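Transcriptional regulator, TetR family (Cytophaga hutchinsonii, PDB 3EUP) probably binds operator DNA as a dimer through an N-terminal helix-turn-helix domain and regulates transcription, its C-terminal domain presumably sensing a small ligand. Local coordinates at residues L6-R11 with Y49-N54; Q14-S19 with T41-G46; V58-F63 with D122-K127. All coordinates share one frame; numbering follows the deposited sequence.

Contact 1: residues L6-R11 with Y49-N54; sequences LSKSDR and YGNFEN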
loop_
_atom_site.group_PDB
_atom_site.type_symbol
_atom_site.label_atom_id
_atom_site.label_comp_id
_atom_site.label_asym_id
_atom_site.label_seq_id
_atom_site.Cartn_x
_atom_site.Cartn_y
_atom_site.Cartn_z
ATOM N N LEU A 6 -35.186 -18.965 -7.377
ATOM C CA LEU A 6 -34.846 -19.065 -8.798
ATOM C C LEU A 6 -33.540 -18.358 -9.188
ATOM O O LEU A 6 -32.849 -18.807 -10.096
ATOM C CB LEU A 6 -35.997 -18.539 -9.639
ATOM C CG LEU A 6 -37.210 -19.449 -9.556
ATOM C CD1 LEU A 6 -38.428 -18.716 -10.053
ATOM C CD2 LEU A 6 -36.982 -20.741 -10.347
ATOM N N SER A 7 -33.194 -17.285 -8.488
ATOM C CA SER A 7 -32.015 -16.507 -8.858
ATOM C C SER A 7 -30.763 -17.025 -8.161
ATOM O O SER A 7 -29.669 -16.550 -8.441
ATOM C CB SER A 7 -32.228 -15.029 -8.580
ATOM O OG SER A 7 -32.486 -14.833 -7.211
ATOM N N LYS A 8 -30.923 -18.021 -7.284
ATOM C CA LYS A 8 -29.776 -18.752 -6.728
ATOM C C LYS A 8 -29.212 -19.720 -7.760
ATOM O O LYS A 8 -29.882 -20.663 -8.150
ATOM C CB LYS A 8 -30.171 -19.550 -5.470
ATOM C CG LYS A 8 -28.989 -20.383 -4.907
ATOM C CD LYS A 8 -29.349 -21.065 -3.594
ATOM C CE LYS A 8 -28.109 -21.370 -2.750
ATOM N NZ LYS A 8 -28.421 -21.247 -1.270
ATOM N N SER A 9 -27.978 -19.492 -8.191
ATOM C CA SER A 9 -27.326 -20.333 -9.203
ATOM C C SER A 9 -25.881 -19.892 -9.414
ATOM O O SER A 9 -25.558 -18.744 -9.184
ATOM C CB SER A 9 -28.064 -20.262 -10.538
ATOM O OG SER A 9 -27.604 -19.189 -11.336
ATOM N N ASP A 10 -25.035 -20.793 -9.899
ATOM C CA ASP A 10 -23.607 -20.475 -10.091
ATOM C C ASP A 10 -23.389 -19.316 -11.054
ATOM O O ASP A 10 -22.471 -18.525 -10.879
ATOM C CB ASP A 10 -22.853 -21.684 -10.636
ATOM C CG ASP A 10 -22.774 -22.837 -9.638
ATOM O OD1 ASP A 10 -22.846 -22.620 -8.415
ATOM O OD2 ASP A 10 -22.626 -23.978 -10.094
ATOM N N ARG A 11 -24.216 -19.229 -12.091
ATOM C CA ARG A 11 -24.054 -18.149 -13.052
ATOM C C ARG A 11 -24.462 -16.803 -12.462
ATOM O O ARG A 11 -23.800 -15.779 -12.705
ATOM C CB ARG A 11 -24.823 -18.432 -14.343
ATOM C CG ARG A 11 -24.207 -19.520 -15.174
ATOM C CD ARG A 11 -25.045 -19.791 -16.446
ATOM N NE ARG A 11 -26.361 -20.224 -16.037
ATOM C CZ ARG A 11 -27.505 -20.011 -16.684
ATOM N NH1 ARG A 11 -27.552 -19.363 -17.836
ATOM N NH2 ARG A 11 -28.633 -20.471 -16.152
ATOM N N TYR A 49 -28.739 -11.583 -2.023
ATOM C CA TYR A 49 -28.588 -12.346 -0.786
ATOM C C TYR A 49 -29.266 -13.708 -0.823
ATOM O O TYR A 49 -29.318 -14.400 0.178
ATOM C CB TYR A 49 -28.931 -11.484 0.441
ATOM C CG TYR A 49 -27.893 -10.368 0.619
ATOM C CD1 TYR A 49 -26.507 -10.642 0.594
ATOM C CD2 TYR A 49 -28.282 -9.041 0.777
ATOM C CE1 TYR A 49 -25.539 -9.605 0.739
ATOM C CE2 TYR A 49 -27.334 -8.001 0.920
ATOM C CZ TYR A 49 -25.970 -8.286 0.904
ATOM O OH TYR A 49 -25.061 -7.252 1.038
ATOM N N GLY A 50 -29.724 -14.112 -1.998
ATOM C CA GLY A 50 -30.077 -15.497 -2.259
ATOM C C GLY A 50 -28.900 -16.290 -2.803
ATOM O O GLY A 50 -28.977 -17.506 -2.924
ATOM N N ASN A 51 -27.817 -15.602 -3.154
ATOM C CA ASN A 51 -26.577 -16.254 -3.598
ATOM C C ASN A 51 -25.445 -16.140 -2.576
ATOM O O ASN A 51 -24.495 -16.913 -2.606
ATOM C CB ASN A 51 -26.121 -15.639 -4.919
ATOM C CG ASN A 51 -26.999 -16.036 -6.042
ATOM O OD1 ASN A 51 -26.851 -17.129 -6.595
ATOM N ND2 ASN A 51 -27.965 -15.184 -6.365
ATOM N N PHE A 52 -25.546 -15.157 -1.694
ATOM C CA PHE A 52 -24.534 -14.915 -0.694
ATOM C C PHE A 52 -25.182 -14.698 0.667
ATOM O O PHE A 52 -26.217 -14.038 0.768
ATOM C CB PHE A 52 -23.768 -13.646 -1.040
ATOM C CG PHE A 52 -22.915 -13.772 -2.239
ATOM C CD1 PHE A 52 -21.622 -14.265 -2.128
ATOM C CD2 PHE A 52 -23.397 -13.403 -3.489
ATOM C CE1 PHE A 52 -20.810 -14.357 -3.224
ATOM C CE2 PHE A 52 -22.601 -13.519 -4.613
ATOM C CZ PHE A 52 -21.300 -13.993 -4.482
ATOM N N GLU A 53 -24.505 -15.155 1.716
ATOM C CA GLU A 53 -24.999 -14.961 3.075
ATOM C C GLU A 53 -25.174 -13.495 3.416
ATOM O O GLU A 53 -26.237 -13.075 3.869
ATOM C CB GLU A 53 -24.053 -15.633 4.075
ATOM C CG GLU A 53 -24.489 -15.541 5.560
ATOM C CD GLU A 53 -25.850 -16.192 5.874
ATOM O OE1 GLU A 53 -26.256 -17.156 5.181
ATOM O OE2 GLU A 53 -26.505 -15.733 6.851
ATOM N N ASN A 54 -24.124 -12.718 3.214
ATOM C CA ASN A 54 -24.132 -11.314 3.577
ATOM C C ASN A 54 -23.105 -10.573 2.750
ATOM O O ASN A 54 -22.421 -11.180 1.904
ATOM C CB ASN A 54 -23.789 -11.170 5.052
ATOM C CG ASN A 54 -22.547 -11.961 5.437
ATOM O OD1 ASN A 54 -21.520 -11.879 4.789
ATOM N ND2 ASN A 54 -22.656 -12.752 6.505
#
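The carboxamide of Asn51 docks against the backbone of Ser7 to Ser9 with both of its polar atoms in use. Its ND2 donates to Ser7 O at 3.0 Å, and its OD1 accepts from Ser9 N at 3.1 Å, so one flat group takes a carbonyl and an N-H on either side of Lys8. The two bonds differ in geometry. Ser9 N lies in the plane of the Asn51 carbonyl and approaches with a C=O...N angle of 151°, whereas ND2 sits well above the plane of the Ser7 carbonyl although Ser7 O lies close to the amide plane of Asn51. Both bonds are fairly straight at the hydrogen. ND2 also gives a hydrogen bond to Ser47 O, in helix 45-48, so the amide nitrogen ties three pieces of chain together. A chi1 of -72° puts Asn51 CG anti to the carbonyl carbon, on the side of Lys8, whose CA lies 3.3 Å from Asn51 OD1. Next to it, the aliphatic part of Lys8 passes over Gly50 O, CB at 3.5 Å. The stronger bonds of the serine hydroxyls are local, Ser7 OG to Met3 O and Ser9 OG to Thr12 OG1; a weak bond also joins Ser7 OG to Ser47 OG. Ser9 is the N-cap residue of helix 10-31. The contact thus fastens the break between helices 2-7 and 10-31, at the surface of the probable DNA-binding domain, to the turn joining helix 45-48 to helix 55-78.

Contact 2: residues Q14-S19 with T41-G46; sequences QFIIES and TNLTKG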
loop_
_atom_site.group_PDB
_atom_site.type_symbol
_atom_site.label_atom_id
_atom_site.label_comp_id
_atom_site.label_asym_id
_atom_site.label_seq_id
_atom_site.Cartn_x
_atom_site.Cartn_y
_atom_site.Cartn_z
ATOM N N GLN A 14 -21.744 -15.788 -10.061
ATOM C CA GLN A 14 -20.575 -15.290 -10.770
ATOM C C GLN A 14 -20.782 -13.891 -11.370
ATOM O O GLN A 14 -19.892 -13.044 -11.320
ATOM C CB GLN A 14 -20.159 -16.287 -11.870
ATOM C CG GLN A 14 -18.876 -15.917 -12.590
ATOM C CD GLN A 14 -17.671 -15.828 -11.662
ATOM O OE1 GLN A 14 -17.605 -16.493 -10.614
ATOM N NE2 GLN A 14 -16.697 -14.986 -12.044
ATOM N N PHE A 15 -21.957 -13.647 -11.924
ATOM C CA PHE A 15 -22.311 -12.311 -12.369
ATOM C C PHE A 15 -22.260 -11.292 -11.220
ATOM O O PHE A 15 -21.817 -10.160 -11.424
ATOM C CB PHE A 15 -23.710 -12.289 -13.016
ATOM C CG PHE A 15 -24.217 -10.896 -13.284
ATOM C CD1 PHE A 15 -23.833 -10.210 -14.441
ATOM C CD2 PHE A 15 -25.068 -10.265 -12.376
ATOM C CE1 PHE A 15 -24.274 -8.886 -14.676
ATOM C CE2 PHE A 15 -25.520 -8.958 -12.609
ATOM C CZ PHE A 15 -25.113 -8.262 -13.763
ATOM N N ILE A 16 -22.760 -11.677 -10.038
ATOM C CA ILE A 16 -22.716 -10.798 -8.910
ATOM C C ILE A 16 -21.258 -10.467 -8.608
ATOM O O ILE A 16 -20.931 -9.314 -8.374
ATOM C CB ILE A 16 -23.344 -11.373 -7.590
ATOM C CG1 ILE A 16 -24.818 -11.711 -7.717
ATOM C CG2 ILE A 16 -23.180 -10.363 -6.476
ATOM C CD1 ILE A 16 -25.587 -10.640 -8.265
ATOM N N ILE A 17 -20.400 -11.487 -8.588
ATOM C CA ILE A 17 -18.978 -11.301 -8.231
ATOM C C ILE A 17 -18.343 -10.343 -9.221
ATOM O O ILE A 17 -17.723 -9.334 -8.832
ATOM C CB ILE A 17 -18.210 -12.623 -8.188
ATOM C CG1 ILE A 17 -18.685 -13.479 -7.003
ATOM C CG2 ILE A 17 -16.704 -12.357 -8.039
ATOM C CD1 ILE A 17 -18.282 -14.984 -7.076
ATOM N N GLU A 18 -18.557 -10.627 -10.502
ATOM C CA GLU A 18 -17.981 -9.835 -11.597
ATOM C C GLU A 18 -18.415 -8.376 -11.567
ATOM O O GLU A 18 -17.606 -7.503 -11.800
ATOM C CB GLU A 18 -18.322 -10.478 -12.954
ATOM C CG GLU A 18 -17.509 -11.729 -13.125
ATOM C CD GLU A 18 -17.848 -12.550 -14.306
ATOM O OE1 GLU A 18 -18.613 -12.070 -15.205
ATOM O OE2 GLU A 18 -17.315 -13.692 -14.313
ATOM N N SER A 19 -19.684 -8.130 -11.253
ATOM C CA SER A 19 -20.261 -6.792 -11.289
ATOM C C SER A 19 -19.824 -5.977 -10.109
ATOM O O SER A 19 -19.698 -4.750 -10.209
ATOM C CB SER A 19 -21.789 -6.867 -11.217
ATOM O OG SER A 19 -22.278 -7.508 -12.357
ATOM N N THR A 41 -25.260 -4.457 -9.977
ATOM C CA THR A 41 -25.763 -5.708 -10.516
ATOM C C THR A 41 -27.070 -5.527 -11.318
ATOM O O THR A 41 -27.449 -6.399 -12.100
ATOM C CB THR A 41 -26.027 -6.722 -9.364
ATOM O OG1 THR A 41 -27.100 -6.236 -8.526
ATOM C CG2 THR A 41 -24.753 -6.961 -8.532
ATOM N N ASN A 42 -27.765 -4.411 -11.101
ATOM C CA ASN A 42 -29.175 -4.243 -11.494
ATOM C C ASN A 42 -30.082 -5.390 -10.991
ATOM O O ASN A 42 -30.994 -5.790 -11.697
ATOM C CB ASN A 42 -29.339 -4.083 -13.033
ATOM C CG ASN A 42 -30.654 -3.398 -13.418
ATOM O OD1 ASN A 42 -31.090 -2.498 -12.727
ATOM N ND2 ASN A 42 -31.296 -3.835 -14.516
ATOM N N LEU A 43 -29.798 -5.923 -9.805
ATOM C CA LEU A 43 -30.576 -7.005 -9.208
ATOM C C LEU A 43 -31.105 -6.566 -7.882
ATOM O O LEU A 43 -30.535 -5.687 -7.253
ATOM C CB LEU A 43 -29.719 -8.249 -8.943
ATOM C CG LEU A 43 -29.065 -8.917 -10.143
ATOM C CD1 LEU A 43 -28.375 -10.211 -9.733
ATOM C CD2 LEU A 43 -30.072 -9.189 -11.184
ATOM N N THR A 44 -32.153 -7.222 -7.415
ATOM C CA THR A 44 -32.726 -6.882 -6.108
ATOM C C THR A 44 -31.866 -7.414 -4.979
ATOM O O THR A 44 -31.091 -8.345 -5.157
ATOM C CB THR A 44 -34.108 -7.466 -5.939
ATOM O OG1 THR A 44 -34.031 -8.884 -6.069
ATOM C CG2 THR A 44 -35.032 -6.950 -7.041
ATOM N N LYS A 45 -32.026 -6.811 -3.805
ATOM C CA LYS A 45 -31.409 -7.303 -2.583
ATOM C C LYS A 45 -31.666 -8.789 -2.391
ATOM O O LYS A 45 -30.812 -9.515 -1.888
ATOM C CB LYS A 45 -31.970 -6.538 -1.392
ATOM C CG LYS A 45 -31.476 -7.061 -0.043
ATOM C CD LYS A 45 -31.924 -6.194 1.144
ATOM C CE LYS A 45 -32.178 -7.059 2.389
ATOM N NZ LYS A 45 -32.133 -6.294 3.676
ATOM N N GLY A 46 -32.871 -9.216 -2.750
ATOM C CA GLY A 46 -33.271 -10.615 -2.690
ATOM C C GLY A 46 -32.471 -11.546 -3.576
ATOM O O GLY A 46 -32.130 -12.647 -3.151
#
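Thr41 meets Phe15, Ile16 and Ser19 where the first long helix of the TetR-type DNA-binding domain, 10-31, packs against the turn of the helix-turn-helix formed by helices 34-41 and 45-48. The close-packed part centres on the Thr41 methyl. CG2 is anti to the carbonyl carbon and lies 3.8 Å from Ile16 CD1 and 4.0 Å from Ser19 CB, wedged between two residues almost one turn apart on the helix. Ile16 and Thr41 are both buried, and their side chains cross obliquely; Leu43 CD1 also faces this cluster, though its modelled closeness to Ile16 CD1 is doubtful. The hydroxyl of Thr41 is turned to its own chain instead: OG1 accepts from Leu43 N at 3.0 Å, the closing bond of an ST turn, and also bonds to Leu37 O. The bend between the two helices is therefore held from within while its methyl side faces helix 10-31. Asn42, with positive phi, carries the chain round the corner.

The solvent side belongs to Phe15, whose exposed ring meets the turn only through its edge. Its CG is anti to the backbone N (chi1 170°), and Phe15 CD2 touches Leu43 CD1 at 4.2 Å. One ring face has Ser19 OG above it, displaced toward the rim. That hydroxyl donates to Phe15 O at 2.8 Å, joining Ser19 N on this carbonyl from the opposite face of its plane. At the ring edge, near its plane, Phe15 CE2 stands 3.2 Å from Thr41 O.

Contact 3: residues V58-F63 with D122-K127; sequences VAIAAF and DALRKK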
loop_
_atom_site.group_PDB
_atom_site.type_symbol
_atom_site.label_atom_id
_atom_site.label_comp_id
_atom_site.label_asym_id
_atom_site.label_seq_id
_atom_site.Cartn_x
_atom_site.Cartn_y
_atom_site.Cartn_z
ATOM N N VAL A 58 -19.830 -11.558 -0.009
ATOM C CA VAL A 58 -19.629 -10.965 -1.338
ATOM C C VAL A 58 -18.227 -10.331 -1.451
ATOM O O VAL A 58 -17.557 -10.521 -2.446
ATOM C CB VAL A 58 -20.695 -9.899 -1.700
ATOM C CG1 VAL A 58 -20.509 -9.476 -3.157
ATOM C CG2 VAL A 58 -22.128 -10.412 -1.398
ATOM N N ALA A 59 -17.788 -9.627 -0.407
ATOM C CA ALA A 59 -16.444 -8.984 -0.371
ATOM C C ALA A 59 -15.320 -9.995 -0.486
ATOM O O ALA A 59 -14.365 -9.775 -1.222
ATOM C CB ALA A 59 -16.274 -8.169 0.877
ATOM N N ILE A 60 -15.477 -11.131 0.188
ATOM C CA ILE A 60 -14.493 -12.205 0.145
ATOM C C ILE A 60 -14.377 -12.820 -1.252
ATOM O O ILE A 60 -13.273 -12.985 -1.755
ATOM C CB ILE A 60 -14.759 -13.261 1.207
ATOM C CG1 ILE A 60 -14.526 -12.660 2.632
ATOM C CG2 ILE A 60 -13.898 -14.562 0.916
ATOM C CD1 ILE A 60 -15.043 -13.574 3.728
ATOM N N ALA A 61 -15.517 -13.137 -1.869
ATOM C CA ALA A 61 -15.552 -13.630 -3.237
ATOM C C ALA A 61 -14.977 -12.585 -4.207
ATOM O O ALA A 61 -14.228 -12.949 -5.139
ATOM C CB ALA A 61 -17.026 -14.009 -3.642
ATOM N N ALA A 62 -15.320 -11.316 -4.009
ATOM C CA ALA A 62 -14.727 -10.222 -4.820
ATOM C C ALA A 62 -13.219 -10.219 -4.743
ATOM O O ALA A 62 -12.561 -10.071 -5.762
ATOM C CB ALA A 62 -15.261 -8.830 -4.417
ATOM N N PHE A 63 -12.666 -10.359 -3.536
ATOM C CA PHE A 63 -11.225 -10.394 -3.391
ATOM C C PHE A 63 -10.650 -11.581 -4.153
ATOM O O PHE A 63 -9.701 -11.428 -4.929
ATOM C CB PHE A 63 -10.779 -10.464 -1.917
ATOM C CG PHE A 63 -9.306 -10.648 -1.780
ATOM C CD1 PHE A 63 -8.464 -9.565 -1.887
ATOM C CD2 PHE A 63 -8.755 -11.919 -1.678
ATOM C CE1 PHE A 63 -7.072 -9.713 -1.834
ATOM C CE2 PHE A 63 -7.354 -12.088 -1.638
ATOM C CZ PHE A 63 -6.519 -10.988 -1.695
ATOM N N ASP A 122 -10.292 -9.768 10.333
ATOM C CA ASP A 122 -9.430 -10.946 10.358
ATOM C C ASP A 122 -9.486 -11.827 9.129
ATOM O O ASP A 122 -8.435 -12.164 8.573
ATOM C CB ASP A 122 -9.789 -11.826 11.566
ATOM C CG ASP A 122 -8.695 -11.892 12.557
ATOM O OD1 ASP A 122 -8.876 -11.330 13.675
ATOM O OD2 ASP A 122 -7.637 -12.499 12.215
ATOM N N ALA A 123 -10.702 -12.225 8.707
ATOM C CA ALA A 123 -10.817 -13.171 7.602
ATOM C C ALA A 123 -10.120 -12.611 6.364
ATOM O O ALA A 123 -9.344 -13.279 5.731
ATOM C CB ALA A 123 -12.301 -13.525 7.279
ATOM N N LEU A 124 -10.399 -11.365 6.021
ATOM C CA LEU A 124 -9.807 -10.771 4.837
ATOM C C LEU A 124 -8.340 -10.454 4.972
ATOM O O LEU A 124 -7.634 -10.503 3.993
ATOM C CB LEU A 124 -10.579 -9.521 4.420
ATOM C CG LEU A 124 -11.835 -9.820 3.601
ATOM C CD1 LEU A 124 -12.773 -8.625 3.638
ATOM C CD2 LEU A 124 -11.389 -10.177 2.243
ATOM N N ARG A 125 -7.878 -10.100 6.176
ATOM C CA ARG A 125 -6.456 -9.935 6.388
ATOM C C ARG A 125 -5.769 -11.256 6.091
ATOM O O ARG A 125 -4.736 -11.308 5.431
ATOM C CB ARG A 125 -6.172 -9.494 7.826
ATOM C CG ARG A 125 -4.819 -8.844 8.043
ATOM C CD ARG A 125 -3.678 -9.784 8.092
ATOM N NE ARG A 125 -3.842 -10.780 9.153
ATOM C CZ ARG A 125 -3.171 -11.924 9.223
ATOM N NH1 ARG A 125 -2.272 -12.270 8.306
ATOM N NH2 ARG A 125 -3.398 -12.738 10.252
ATOM N N LYS A 126 -6.346 -12.346 6.605
ATOM C CA LYS A 126 -5.758 -13.656 6.371
ATOM C C LYS A 126 -5.685 -13.983 4.881
ATOM O O LYS A 126 -4.723 -14.562 4.438
ATOM C CB LYS A 126 -6.467 -14.748 7.204
ATOM C CG LYS A 126 -6.052 -14.643 8.676
ATOM C CD LYS A 126 -6.965 -15.469 9.671
ATOM C CE LYS A 126 -6.447 -15.375 11.145
ATOM N NZ LYS A 126 -7.392 -16.076 12.101
ATOM N N LYS A 127 -6.711 -13.634 4.115
ATOM C CA LYS A 127 -6.683 -13.853 2.677
ATOM C C LYS A 127 -5.560 -13.083 2.061
ATOM O O LYS A 127 -4.872 -13.598 1.188
ATOM C CB LYS A 127 -7.974 -13.421 1.982
ATOM C CG LYS A 127 -9.244 -14.078 2.494
ATOM C CD LYS A 127 -9.542 -15.359 1.843
ATOM C CE LYS A 127 -10.315 -15.143 0.565
ATOM N NZ LYS A 127 -10.811 -16.482 0.065
#
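The Phe63 ring, the flat group that meets the other helix, lies obliquely against Lys127 CB: Phe63 CE2 is 3.9 Å and CD2 4.0 Å from that carbon. The second flat group, the Arg125 guanidinium, has Lys126 CG over one face toward the rim, and its NH1 bonds to Ala178 O of the second subunit. With CG anti to the backbone N (chi1 174°), the Phe63 ring projects toward helix 122-148, and the Phe63 and Lys127 side chains run antiparallel alongside one another. Closer to the backbone, Phe63 CB rests 4.2 Å from Leu124 CD2. That same methyl also faces Ile60, whose CG1 lies 4.0 Å away, so Leu124 reaches between Ile60 and Phe63 on the opposing helix. Thr113 of helix 109-117 touches both Phe63 and Leu124 and adds a third helix to the cluster. On the other flank, Ile60 CD1 touches Ala123 CB at 4.5 Å.

Lys127 kinks twice along its chain and crosses Ile60 at about a right angle, its CE 3.6 Å from Ile60 CG2. NZ, also near this methyl, forms a salt bridge with Asp64, the residue following Phe63. The short segments run almost parallel, 7° between their directions, with axes 10.8 Å apart at closest approach. This joins helix 55-78, which begins in the probable DNA-binding domain, to helix 122-148 of the C-terminal, probably ligand-binding, domain. No hydrogen bond links the two segments: their interface is apolar, bordered by one lysine whose methylenes pack on Ile60 and Phe63 while its charge is met by Asp64, a pairing that probably favours the protonated amine.

In the fold
Contacts 1 and 2 lie close together, their centres about 9 Å apart, and both use helix 10-31; contact 2 is nested within the loop that contact 1 closes. Contact 3 follows both in the chain, with its centre about 18 Å from each of theirs. Phe52 bridges all three: its CZ is 3.7 Å from Ile17 CG1, and its CG is 3.6 Å from Val58 CG2. Ile17 CD1 also packs on Ala61 CB at 3.8 Å, joining contact 2 directly to contact 3. Packing is thus continuous from the helix-turn-helix to the helix 55-78/122-148 interface, a plausible path between the probable DNA-binding and ligand-binding domains.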